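Transcriptional regulator, AsnC family (Agrobacterium tumefaciens str. C58, PDB 3I4P) probably regulates transcription by binding specific DNA sequences through a winged helix-turn-helix domain, coupled to a calcium-binding Lrp/AsnC-type ligand-binding and oligomerisation domain. Local coordinates at residues F95-M98 with D103-L106; F89-E94 with Y120-A125; V63-S68 with A114-F119; I11-S16 with L147-M152. All coordinates share one frame; numbering follows the deposited sequence.

Interaction 1 (F95-M98 with D103-L106); sequences FYRM and DYLL
Residues 95-98 and 104-106 run antiparallel as neighbouring strands, their axes 4.7 Å apart, with Tyr96 facing Leu105 as a hydrogen-bonded pair and Phe95-Leu106 and Arg97-Tyr104 as the non-hydrogen-bonded pairs beside it. Tyr96 N donates a hydrogen bond to Leu105 O at 2.8 Å, and Leu105 N donates one to Tyr96 O at 2.9 Å. Nearer the turn, Met98 N reaches Asp103 O at 2.8 Å, but it approaches from above the carbonyl plane.

One face of the sheet carries Phe95, Arg97, Tyr104 and Leu106. The Phe95 ring turns in toward the partner strand, its CG trans to the backbone N (chi1 -179°), and there CE1 lies 3.5 Å from Tyr104 CD1 and CD1 lies 3.8 Å from Leu106 CD1. The two aromatic planes meet obliquely, at 37°. The aliphatic stem of Arg97 passes obliquely by the CE1 side of Tyr104, CB 3.9 Å from CE1, while its guanidinium pairs with Asp117 of a third subunit and Glu139 of a second. On the opposite face the bent chain of selenomethionine Met98 sets CG 3.7 Å from Leu105 CB.

Asp103 and Tyr104 both face Ile69, a classic beta bulge, just where this beta hairpin of the ferredoxin-like Lrp/AsnC domain turns over at the calcium-site residues Gly100 and Asp103.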
loop_
_atom_site.group_PDB
_atom_site.type_symbol
_atom_site.label_atom_id
_atom_site.label_comp_id
_atom_site.label_asym_id
_atom_site.label_seq_id
_atom_site.Cartn_x
_atom_site.Cartn_y
_atom_site.Cartn_z
ATOM N N PHE A 95 -5.708 22.856 -6.831
ATOM C CA PHE A 95 -6.502 22.176 -5.800
ATOM C C PHE A 95 -7.593 21.392 -6.492
ATOM O O PHE A 95 -8.439 21.979 -7.206
ATOM C CB PHE A 95 -7.077 23.250 -4.872
ATOM C CG PHE A 95 -7.920 22.745 -3.731
ATOM C CD1 PHE A 95 -7.814 21.459 -3.225
ATOM C CD2 PHE A 95 -8.771 23.622 -3.096
ATOM C CE1 PHE A 95 -8.581 21.052 -2.116
ATOM C CE2 PHE A 95 -9.558 23.209 -2.010
ATOM C CZ PHE A 95 -9.443 21.928 -1.512
ATOM N N TYR A 96 -7.564 20.073 -6.296
ATOM C CA TYR A 96 -8.483 19.168 -6.967
ATOM C C TYR A 96 -9.142 18.242 -6.005
ATOM O O TYR A 96 -8.501 17.694 -5.089
ATOM C CB TYR A 96 -7.765 18.271 -8.010
ATOM C CG TYR A 96 -7.133 19.045 -9.113
ATOM C CD1 TYR A 96 -7.814 19.316 -10.289
ATOM C CD2 TYR A 96 -5.862 19.558 -8.960
ATOM C CE1 TYR A 96 -7.224 20.048 -11.274
ATOM C CE2 TYR A 96 -5.283 20.316 -9.923
ATOM C CZ TYR A 96 -5.954 20.559 -11.074
ATOM O OH TYR A 96 -5.328 21.322 -12.028
ATOM N N ARG A 97 -10.421 18.023 -6.265
ATOM C CA ARG A 97 -11.164 16.978 -5.626
ATOM C C ARG A 97 -10.938 15.765 -6.504
ATOM O O ARG A 97 -11.212 15.814 -7.694
ATOM C CB ARG A 97 -12.646 17.348 -5.508
ATOM C CG ARG A 97 -13.472 16.258 -4.886
ATOM C CD ARG A 97 -14.815 16.786 -4.338
ATOM N NE ARG A 97 -15.589 17.375 -5.427
ATOM C CZ ARG A 97 -16.348 16.695 -6.275
ATOM N NH1 ARG A 97 -16.474 15.375 -6.166
ATOM N NH2 ARG A 97 -16.996 17.345 -7.238
HETATM N N MSE A 98 -10.372 14.707 -5.925
HETATM C CA MSE A 98 -9.970 13.547 -6.678
HETATM C C MSE A 98 -10.928 12.387 -6.466
HETATM O O MSE A 98 -11.743 12.366 -5.517
HETATM C CB MSE A 98 -8.584 13.085 -6.260
HETATM C CG MSE A 98 -7.458 14.098 -6.443
HETATM SE SE MSE A 98 -7.071 14.516 -8.268
HETATM C CE MSE A 98 -6.486 12.898 -9.044
ATOM N N ASP A 103 -8.686 11.854 -1.531
ATOM C CA ASP A 103 -9.868 12.705 -1.634
ATOM C C ASP A 103 -9.545 14.036 -2.329
ATOM O O ASP A 103 -10.353 14.525 -3.127
ATOM C CB ASP A 103 -10.415 13.048 -0.221
ATOM C CG ASP A 103 -11.188 11.909 0.428
ATOM O OD1 ASP A 103 -11.988 11.251 -0.278
ATOM O OD2 ASP A 103 -11.049 11.711 1.659
ATOM N N TYR A 104 -8.415 14.651 -1.942
ATOM C CA TYR A 104 -7.987 15.898 -2.540
ATOM C C TYR A 104 -6.496 15.880 -2.863
ATOM O O TYR A 104 -5.701 15.232 -2.179
ATOM C CB TYR A 104 -8.320 17.084 -1.635
ATOM C CG TYR A 104 -9.825 17.281 -1.353
ATOM C CD1 TYR A 104 -10.572 18.226 -2.064
ATOM C CD2 TYR A 104 -10.482 16.541 -0.381
ATOM C CE1 TYR A 104 -11.918 18.429 -1.812
ATOM C CE2 TYR A 104 -11.834 16.734 -0.120
ATOM C CZ TYR A 104 -12.549 17.689 -0.834
ATOM O OH TYR A 104 -13.900 17.896 -0.585
ATOM N N LEU A 105 -6.142 16.565 -3.937
ATOM C CA LEU A 105 -4.751 16.769 -4.305
ATOM C C LEU A 105 -4.485 18.277 -4.440
ATOM O O LEU A 105 -5.174 18.977 -5.201
ATOM C CB LEU A 105 -4.373 16.006 -5.581
ATOM C CG LEU A 105 -2.889 16.031 -6.010
ATOM C CD1 LEU A 105 -1.950 15.419 -4.944
ATOM C CD2 LEU A 105 -2.679 15.342 -7.383
ATOM N N LEU A 106 -3.490 18.753 -3.687
ATOM C CA LEU A 106 -3.027 20.146 -3.786
ATOM C C LEU A 106 -1.627 20.186 -4.379
ATOM O O LEU A 106 -0.817 19.300 -4.113
ATOM C CB LEU A 106 -2.977 20.854 -2.427
ATOM C CG LEU A 106 -4.166 21.072 -1.492
ATOM C CD1 LEU A 106 -5.014 19.834 -1.263
ATOM C CD2 LEU A 106 -3.594 21.607 -0.116
HETATM O O HOH W 1 -12.226 10.799 -3.567
#

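Interaction 2 (F89-E94 with Y120-A125)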
loop_
_atom_site.group_PDB
_atom_site.type_symbol
_atom_site.label_atom_id
_atom_site.label_comp_id
_atom_site.label_asym_id
_atom_site.label_seq_id
_atom_site.Cartn_x
_atom_site.Cartn_y
_atom_site.Cartn_z
ATOM N N PHE A 89 -5.338 30.059 0.588
ATOM C CA PHE A 89 -3.890 30.085 0.793
ATOM C C PHE A 89 -3.254 30.413 -0.530
ATOM O O PHE A 89 -3.507 29.719 -1.540
ATOM C CB PHE A 89 -3.322 28.761 1.336
ATOM C CG PHE A 89 -3.664 28.492 2.772
ATOM C CD1 PHE A 89 -2.869 29.009 3.800
ATOM C CD2 PHE A 89 -4.772 27.722 3.101
ATOM C CE1 PHE A 89 -3.195 28.776 5.125
ATOM C CE2 PHE A 89 -5.111 27.479 4.436
ATOM C CZ PHE A 89 -4.328 28.015 5.448
ATOM N N PRO A 90 -2.424 31.469 -0.545
ATOM C CA PRO A 90 -1.745 31.842 -1.802
ATOM C C PRO A 90 -0.735 30.788 -2.307
ATOM O O PRO A 90 -0.495 30.699 -3.510
ATOM C CB PRO A 90 -1.055 33.160 -1.466
ATOM C CG PRO A 90 -1.334 33.455 -0.015
ATOM C CD PRO A 90 -2.096 32.353 0.591
ATOM N N GLU A 91 -0.195 29.981 -1.388
ATOM C CA GLU A 91 0.689 28.906 -1.730
ATOM C C GLU A 91 -0.029 27.732 -2.373
ATOM O O GLU A 91 0.640 26.925 -2.968
ATOM C CB GLU A 91 1.464 28.353 -0.518
ATOM C CG GLU A 91 2.308 29.370 0.183
ATOM C CD GLU A 91 1.556 30.136 1.287
ATOM O OE1 GLU A 91 0.307 30.025 1.406
ATOM O OE2 GLU A 91 2.242 30.874 2.032
ATOM N N VAL A 92 -1.345 27.609 -2.242
ATOM C CA VAL A 92 -2.044 26.485 -2.874
ATOM C C VAL A 92 -2.391 26.958 -4.284
ATOM O O VAL A 92 -3.324 27.772 -4.487
ATOM C CB VAL A 92 -3.316 26.068 -2.109
ATOM C CG1 VAL A 92 -4.078 24.957 -2.873
ATOM C CG2 VAL A 92 -2.951 25.710 -0.664
ATOM N N VAL A 93 -1.600 26.501 -5.254
ATOM C CA VAL A 93 -1.751 27.059 -6.578
ATOM C C VAL A 93 -2.708 26.212 -7.421
ATOM O O VAL A 93 -3.279 26.694 -8.432
ATOM C CB VAL A 93 -0.393 27.360 -7.246
ATOM C CG1 VAL A 93 0.292 28.568 -6.540
ATOM C CG2 VAL A 93 0.464 26.145 -7.303
ATOM N N GLU A 94 -2.914 24.963 -6.994
ATOM C CA GLU A 94 -3.837 24.067 -7.678
ATOM C C GLU A 94 -4.448 23.199 -6.633
ATOM O O GLU A 94 -3.786 22.823 -5.688
ATOM C CB GLU A 94 -3.137 23.207 -8.749
ATOM C CG GLU A 94 -2.547 23.990 -9.854
ATOM C CD GLU A 94 -1.757 23.138 -10.892
ATOM O OE1 GLU A 94 -2.144 21.989 -11.150
ATOM O OE2 GLU A 94 -0.768 23.684 -11.438
ATOM N N TYR A 120 2.069 24.253 6.161
ATOM C CA TYR A 120 1.371 23.113 6.719
ATOM C C TYR A 120 0.801 23.381 8.111
ATOM O O TYR A 120 -0.318 22.990 8.356
ATOM C CB TYR A 120 2.309 21.901 6.788
ATOM C CG TYR A 120 1.625 20.664 7.282
ATOM C CD1 TYR A 120 0.991 19.815 6.390
ATOM C CD2 TYR A 120 1.601 20.336 8.653
ATOM C CE1 TYR A 120 0.333 18.676 6.824
ATOM C CE2 TYR A 120 0.952 19.175 9.107
ATOM C CZ TYR A 120 0.304 18.361 8.170
ATOM O OH TYR A 120 -0.356 17.212 8.531
ATOM N N LYS A 121 1.571 24.008 9.009
ATOM C CA LYS A 121 1.044 24.358 10.343
ATOM C C LYS A 121 -0.111 25.344 10.264
ATOM O O LYS A 121 -1.039 25.242 11.069
ATOM C CB LYS A 121 2.074 24.987 11.293
ATOM C CG LYS A 121 3.396 24.253 11.545
ATOM C CD LYS A 121 3.252 22.948 12.288
ATOM C CE LYS A 121 4.409 22.774 13.321
ATOM N NZ LYS A 121 5.657 23.504 12.954
ATOM N N ARG A 122 -0.035 26.318 9.356
ATOM C CA ARG A 122 -1.128 27.276 9.204
ATOM C C ARG A 122 -2.366 26.601 8.631
ATOM O O ARG A 122 -3.464 26.836 9.110
ATOM C CB ARG A 122 -0.743 28.489 8.346
ATOM C CG ARG A 122 0.289 29.410 8.978
ATOM C CD ARG A 122 0.562 30.700 8.172
ATOM N NE ARG A 122 0.763 30.471 6.728
ATOM C CZ ARG A 122 1.949 30.283 6.125
ATOM N NH1 ARG A 122 3.110 30.281 6.811
ATOM N NH2 ARG A 122 1.977 30.066 4.809
HETATM N N MSE A 123 -2.181 25.736 7.644
HETATM C CA MSE A 123 -3.284 24.994 7.008
HETATM C C MSE A 123 -4.023 24.133 8.013
HETATM O O MSE A 123 -5.262 24.161 8.085
HETATM C CB MSE A 123 -2.792 24.086 5.858
HETATM C CG MSE A 123 -3.954 23.449 5.032
HETATM SE SE MSE A 123 -3.427 22.269 3.578
HETATM C CE MSE A 123 -2.769 20.807 4.625
ATOM N N ILE A 124 -3.252 23.382 8.794
ATOM C CA ILE A 124 -3.809 22.390 9.679
ATOM C C ILE A 124 -4.477 23.059 10.910
ATOM O O ILE A 124 -5.352 22.459 11.533
ATOM C CB ILE A 124 -2.701 21.309 10.026
ATOM C CG1 ILE A 124 -3.230 19.894 9.840
ATOM C CG2 ILE A 124 -2.091 21.532 11.392
ATOM C CD1 ILE A 124 -3.554 19.550 8.416
ATOM N N ALA A 125 -4.096 24.296 11.244
ATOM C CA ALA A 125 -4.804 25.056 12.295
ATOM C C ALA A 125 -6.240 25.358 11.859
ATOM O O ALA A 125 -7.140 25.397 12.673
ATOM C CB ALA A 125 -4.067 26.369 12.656
#
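Glu91 meets Arg122 through one carboxylate oxygen alone, and its other oxygen, OE1, is buried with no polar partner in the model. The salt bridge runs from Glu91 OE2 to Arg122 NH2 at 2.9 Å. It is one-pronged: the acid comes in at the edge of the guanidinium, near its plane, and the two flat groups are turned 33° against each other. A bend at chi2 (88°) curls the carboxylate of Glu91 round toward the helix, Arg122 answers with a bend at chi3, and the two side chains cross at about a right angle. Tyr151 OH of the second subunit is also hydrogen-bonded to Glu91 OE2, which leaves that oxygen shared between the helix of its own chain and the dimer partner.

Beside this bridge Phe89 packs between turn and helix. Its CZ rests 3.6 Å from Met123 CA, CE1 lies 4.1 Å from Arg122 CB, and CE2 is 4.2 Å from Met123 CG, so the ring leans obliquely on the helix backbone more than on any side-chain tip. The ring also meets Phe119 edge-to-face. A type I turn from Phe89 to Val92, closed by Val92 N to Phe89 O at 3.1 Å, brings Phe89 and Glu91 to bear on the same helix.

The chemistry is lopsided: one oxygen carries the polar contacts and the other sits near Phe119 CD1, an arrangement that probably concentrates the negative charge on OE2, between Arg122 and the neighbouring subunit.

Interaction 3 (V63-S68 with A114-F119); sequences VTVFVS and AAYDAF
Val65 lies over one face of the Tyr116 ring, a CH-pi contact that helps seat helix 113-126 on the antiparallel sheet of the ferredoxin-like Lrp/AsnC domain. The CG1 methyl stands 3.9 Å from the ring centroid, 24° off the normal and displaced toward the rim, with CE1 its nearest ring atom at 3.6 Å. The second methyl, CG2, lies by CD1, nearer the root of the ring, at 3.7 Å. Both branches of the valine are therefore engaged, and the two side chains cross at a slant.

Val67 lies two residues further along the strand and on the same side of it. Val67 and Tyr116 reach toward each other from strand and helix, and CG2 meets the ring at its edge, near the plane. Tyr116 extends that far because CG stands trans to its backbone N (chi1 179°), which carries the ring from the helix toward the strand. Phe136 from strand 131-143 adds an edge-to-face partner, and Met138 of another subunit also packs on Tyr116.

The phenol oxygen is buried among valine methyls yet hydrogen-bonded to Ser134 OG, while Val67 CG2 touches that same Tyr116 OH at 3.2 Å.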
loop_
_atom_site.group_PDB
_atom_site.type_symbol
_atom_site.label_atom_id
_atom_site.label_comp_id
_atom_site.label_asym_id
_atom_site.label_seq_id
_atom_site.Cartn_x
_atom_site.Cartn_y
_atom_site.Cartn_z
ATOM N N VAL A 63 10.252 25.429 -4.760
ATOM C CA VAL A 63 9.887 24.049 -4.373
ATOM C C VAL A 63 8.385 23.852 -4.619
ATOM O O VAL A 63 7.563 24.700 -4.272
ATOM C CB VAL A 63 10.271 23.712 -2.909
ATOM C CG1 VAL A 63 9.676 22.332 -2.489
ATOM C CG2 VAL A 63 11.810 23.756 -2.715
ATOM N N THR A 64 8.057 22.750 -5.277
ATOM C CA THR A 64 6.693 22.267 -5.431
ATOM C C THR A 64 6.482 21.038 -4.529
ATOM O O THR A 64 7.274 20.111 -4.513
ATOM C CB THR A 64 6.391 21.845 -6.906
ATOM O OG1 THR A 64 6.473 22.990 -7.756
ATOM C CG2 THR A 64 5.021 21.248 -7.027
ATOM N N VAL A 65 5.377 21.051 -3.801
ATOM C CA VAL A 65 4.965 19.965 -2.949
ATOM C C VAL A 65 3.572 19.562 -3.423
ATOM O O VAL A 65 2.710 20.412 -3.614
ATOM C CB VAL A 65 4.859 20.450 -1.497
ATOM C CG1 VAL A 65 4.617 19.260 -0.575
ATOM C CG2 VAL A 65 6.091 21.257 -1.138
ATOM N N PHE A 66 3.353 18.277 -3.595
ATOM C CA PHE A 66 2.023 17.752 -3.901
ATOM C C PHE A 66 1.465 17.162 -2.626
ATOM O O PHE A 66 2.026 16.198 -2.073
ATOM C CB PHE A 66 2.070 16.700 -5.028
ATOM C CG PHE A 66 2.106 17.316 -6.381
ATOM C CD1 PHE A 66 0.933 17.709 -6.998
ATOM C CD2 PHE A 66 3.324 17.587 -6.998
ATOM C CE1 PHE A 66 0.963 18.323 -8.268
ATOM C CE2 PHE A 66 3.366 18.190 -8.214
ATOM C CZ PHE A 66 2.177 18.556 -8.865
ATOM N N VAL A 67 0.374 17.755 -2.153
ATOM C CA VAL A 67 -0.178 17.375 -0.887
ATOM C C VAL A 67 -1.421 16.541 -1.137
ATOM O O VAL A 67 -2.381 17.033 -1.710
ATOM C CB VAL A 67 -0.493 18.626 0.001
ATOM C CG1 VAL A 67 -0.787 18.204 1.394
ATOM C CG2 VAL A 67 0.651 19.625 -0.043
ATOM N N SER A 68 -1.385 15.272 -0.732
ATOM C CA SER A 68 -2.539 14.357 -0.811
ATOM C C SER A 68 -3.361 14.291 0.500
ATOM O O SER A 68 -2.841 13.907 1.555
ATOM C CB SER A 68 -2.040 12.947 -1.122
ATOM O OG SER A 68 -1.372 12.893 -2.367
ATOM N N ALA A 114 11.450 24.176 5.214
ATOM C CA ALA A 114 11.008 24.934 6.395
ATOM C C ALA A 114 9.776 25.804 6.089
ATOM O O ALA A 114 8.846 25.821 6.886
ATOM C CB ALA A 114 12.153 25.772 6.998
ATOM N N ALA A 115 9.770 26.493 4.935
ATOM C CA ALA A 115 8.602 27.272 4.486
ATOM C C ALA A 115 7.384 26.346 4.305
ATOM O O ALA A 115 6.270 26.735 4.561
ATOM C CB ALA A 115 8.893 28.024 3.162
ATOM N N TYR A 116 7.610 25.117 3.857
ATOM C CA TYR A 116 6.523 24.153 3.714
ATOM C C TYR A 116 5.998 23.743 5.041
ATOM O O TYR A 116 4.786 23.696 5.223
ATOM C CB TYR A 116 6.892 22.870 2.946
ATOM C CG TYR A 116 5.697 21.941 2.888
ATOM C CD1 TYR A 116 4.603 22.257 2.082
ATOM C CD2 TYR A 116 5.629 20.783 3.660
ATOM C CE1 TYR A 116 3.479 21.437 2.029
ATOM C CE2 TYR A 116 4.499 19.945 3.598
ATOM C CZ TYR A 116 3.446 20.301 2.784
ATOM O OH TYR A 116 2.333 19.551 2.700
ATOM N N ASP A 117 6.904 23.371 5.937
ATOM C CA ASP A 117 6.525 23.072 7.325
ATOM C C ASP A 117 5.628 24.175 7.936
ATOM O O ASP A 117 4.569 23.869 8.454
ATOM C CB ASP A 117 7.752 22.809 8.188
ATOM C CG ASP A 117 7.394 22.229 9.559
ATOM O OD1 ASP A 117 6.448 21.424 9.671
ATOM O OD2 ASP A 117 8.062 22.581 10.544
ATOM N N ALA A 118 6.017 25.444 7.819
ATOM C CA ALA A 118 5.212 26.558 8.393
ATOM C C ALA A 118 3.877 26.776 7.651
ATOM O O ALA A 118 2.906 27.262 8.239
ATOM C CB ALA A 118 6.033 27.868 8.446
ATOM N N PHE A 119 3.826 26.437 6.366
ATOM C CA PHE A 119 2.574 26.552 5.600
ATOM C C PHE A 119 1.583 25.500 6.122
ATOM O O PHE A 119 0.432 25.804 6.446
ATOM C CB PHE A 119 2.792 26.362 4.080
ATOM C CG PHE A 119 1.548 25.847 3.362
ATOM C CD1 PHE A 119 0.502 26.707 3.053
ATOM C CD2 PHE A 119 1.401 24.485 3.073
ATOM C CE1 PHE A 119 -0.675 26.228 2.457
ATOM C CE2 PHE A 119 0.234 23.992 2.466
ATOM C CZ PHE A 119 -0.804 24.862 2.148
#

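Interaction 4 (I11-S16 with L147-M152)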
loop_
_atom_site.group_PDB
_atom_site.type_symbol
_atom_site.label_atom_id
_atom_site.label_comp_id
_atom_site.label_asym_id
_atom_site.label_seq_id
_atom_site.Cartn_x
_atom_site.Cartn_y
_atom_site.Cartn_z
ATOM N N ILE A 11 -1.520 31.111 -30.591
ATOM C CA ILE A 11 -0.538 32.154 -30.384
ATOM C C ILE A 11 -0.824 32.865 -29.043
ATOM O O ILE A 11 0.096 33.085 -28.264
ATOM C CB ILE A 11 -0.507 33.158 -31.541
ATOM C CG1 ILE A 11 -0.150 32.423 -32.850
ATOM C CG2 ILE A 11 0.485 34.309 -31.229
ATOM C CD1 ILE A 11 -0.378 33.212 -34.118
ATOM N N LEU A 12 -2.089 33.190 -28.775
ATOM C CA LEU A 12 -2.445 33.951 -27.562
ATOM C C LEU A 12 -2.006 33.219 -26.278
ATOM O O LEU A 12 -1.480 33.834 -25.380
ATOM C CB LEU A 12 -3.944 34.324 -27.539
ATOM C CG LEU A 12 -4.390 35.445 -28.499
ATOM C CD1 LEU A 12 -5.867 35.719 -28.336
ATOM C CD2 LEU A 12 -3.602 36.747 -28.291
ATOM N N GLN A 13 -2.146 31.903 -26.249
ATOM C CA GLN A 13 -1.709 31.079 -25.117
ATOM C C GLN A 13 -0.195 31.083 -24.919
ATOM O O GLN A 13 0.287 30.757 -23.828
ATOM C CB GLN A 13 -2.137 29.621 -25.321
ATOM C CG GLN A 13 -3.592 29.358 -25.181
ATOM C CD GLN A 13 -3.864 27.866 -24.970
ATOM O OE1 GLN A 13 -4.497 27.480 -23.976
ATOM N NE2 GLN A 13 -3.329 27.022 -25.859
ATOM N N GLU A 14 0.538 31.375 -25.989
ATOM C CA GLU A 14 2.005 31.450 -25.953
ATOM C C GLU A 14 2.518 32.856 -25.603
ATOM O O GLU A 14 3.553 33.001 -24.976
ATOM C CB GLU A 14 2.616 31.007 -27.300
ATOM C CG GLU A 14 2.625 29.500 -27.530
ATOM C CD GLU A 14 2.740 29.079 -29.018
ATOM O OE1 GLU A 14 2.792 29.979 -29.890
ATOM O OE2 GLU A 14 2.747 27.842 -29.302
ATOM N N ASP A 15 1.782 33.877 -26.024
ATOM C CA ASP A 15 2.250 35.243 -26.008
ATOM C C ASP A 15 1.073 36.138 -26.303
ATOM O O ASP A 15 0.557 36.110 -27.399
ATOM C CB ASP A 15 3.337 35.433 -27.077
ATOM C CG ASP A 15 4.007 36.847 -27.047
ATOM O OD1 ASP A 15 3.713 37.691 -26.160
ATOM O OD2 ASP A 15 4.861 37.101 -27.931
ATOM N N SER A 16 0.638 36.940 -25.332
ATOM C CA SER A 16 -0.478 37.887 -25.549
ATOM C C SER A 16 0.017 39.311 -25.744
ATOM O O SER A 16 -0.765 40.246 -25.701
ATOM C CB SER A 16 -1.454 37.853 -24.364
ATOM O OG SER A 16 -0.841 38.264 -23.153
ATOM N N LEU A 147 -3.303 24.969 -23.027
ATOM C CA LEU A 147 -4.133 23.797 -23.199
ATOM C C LEU A 147 -3.910 23.172 -24.594
ATOM O O LEU A 147 -3.576 23.860 -25.545
ATOM C CB LEU A 147 -5.614 24.163 -22.983
ATOM C CG LEU A 147 -5.953 24.742 -21.580
ATOM C CD1 LEU A 147 -7.415 25.170 -21.506
ATOM C CD2 LEU A 147 -5.582 23.738 -20.430
ATOM N N PRO A 148 -4.113 21.843 -24.713
ATOM C CA PRO A 148 -4.136 21.221 -26.056
ATOM C C PRO A 148 -5.357 21.709 -26.817
ATOM O O PRO A 148 -6.460 21.788 -26.240
ATOM C CB PRO A 148 -4.224 19.710 -25.747
ATOM C CG PRO A 148 -4.826 19.612 -24.349
ATOM C CD PRO A 148 -4.348 20.861 -23.619
ATOM N N LEU A 149 -5.173 22.087 -28.085
ATOM C CA LEU A 149 -6.237 22.716 -28.840
ATOM C C LEU A 149 -6.785 21.769 -29.922
ATOM O O LEU A 149 -7.724 22.128 -30.651
ATOM C CB LEU A 149 -5.776 24.074 -29.405
ATOM C CG LEU A 149 -5.341 25.117 -28.358
ATOM C CD1 LEU A 149 -4.797 26.370 -29.023
ATOM C CD2 LEU A 149 -6.486 25.466 -27.442
ATOM N N ASP A 150 -6.224 20.557 -29.970
ATOM C CA ASP A 150 -6.656 19.520 -30.894
ATOM C C ASP A 150 -8.098 19.028 -30.636
ATOM O O ASP A 150 -8.684 18.439 -31.503
ATOM C CB ASP A 150 -5.658 18.343 -30.875
ATOM N N TYR A 151 -8.687 19.303 -29.479
ATOM C CA TYR A 151 -10.012 18.764 -29.137
ATOM C C TYR A 151 -11.158 19.763 -29.305
ATOM O O TYR A 151 -12.334 19.409 -29.117
ATOM C CB TYR A 151 -9.989 18.301 -27.674
ATOM C CG TYR A 151 -8.922 17.260 -27.389
ATOM C CD1 TYR A 151 -9.099 15.925 -27.795
ATOM C CD2 TYR A 151 -7.742 17.594 -26.756
ATOM C CE1 TYR A 151 -8.137 14.954 -27.543
ATOM C CE2 TYR A 151 -6.763 16.625 -26.505
ATOM C CZ TYR A 151 -6.982 15.301 -26.897
ATOM O OH TYR A 151 -6.040 14.335 -26.647
HETATM N N MSE A 152 -10.797 21.016 -29.594
HETATM C CA MSE A 152 -11.752 22.124 -29.725
HETATM C C MSE A 152 -12.875 21.786 -30.696
HETATM O O MSE A 152 -12.653 21.127 -31.746
HETATM C CB MSE A 152 -11.066 23.375 -30.266
HETATM C CG MSE A 152 -10.351 24.150 -29.280
HETATM SE SE MSE A 152 -9.621 25.746 -30.087
HETATM C CE MSE A 152 -11.278 26.727 -30.366
#
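The carboxamide of Gln13 has Leu147 O at its NE2 edge, in its own plane, while Leu147 N stands off one side of that plane and Leu149 CD1 off the other. In the edge-on bond Gln13 NE2 donates to Leu147 O at 3.2 Å; it is almost straight (177° at the hydrogen) and arrives on a lone pair of that carbonyl. The return bond, Leu147 N to Gln13 OE1, is shorter at 2.9 Å, but here the donor sits 36° out of the amide's carbonyl plane. A single glutamine thus holds both backbone polar atoms of one residue.

Gln13 reaches across because its chain is extended beyond CG, and it meets Leu147 at about a right angle. Apolar groups flank the amide: Leu147 CB is 3.6 Å from Gln13 OE1, and Leu149 CD1 is 3.5 Å from Gln13 NE2. Leu149 O also takes a hydrogen bond from Arg6, a second tie to helix 3-12, and Val59 of the second subunit packs on Leu147.

The contact ties the C-terminal tail to Gln13, in the region of helix 3-12 of the winged helix-turn-helix domain. Since OE1 must accept and NE2 must donate, the pair of bonds fixes which way round the amide lies: turned over, its NH2 group would confront Leu147 N, donor against donor.

From the N terminus, residues 11-16 open the longest loop, which interaction 4 closes only at 147-152, tying the DNA-binding domain to the C-terminal tail and enclosing the other three contacts. Strand segment 63-68 comes next, then 89-94, after which the short hairpin of interaction 1 closes within both remaining loops. Helix 113-126 then closes interaction 3 with 114-119 and interaction 2 with 120-125, so these two cross. Together, interactions 2 and 3 fasten successive parts of one helix to the sheet, meeting where Phe119 packs on Val92. Leu106 joins interaction 1 to both, packing on Met123 and placing its O near Val67 N.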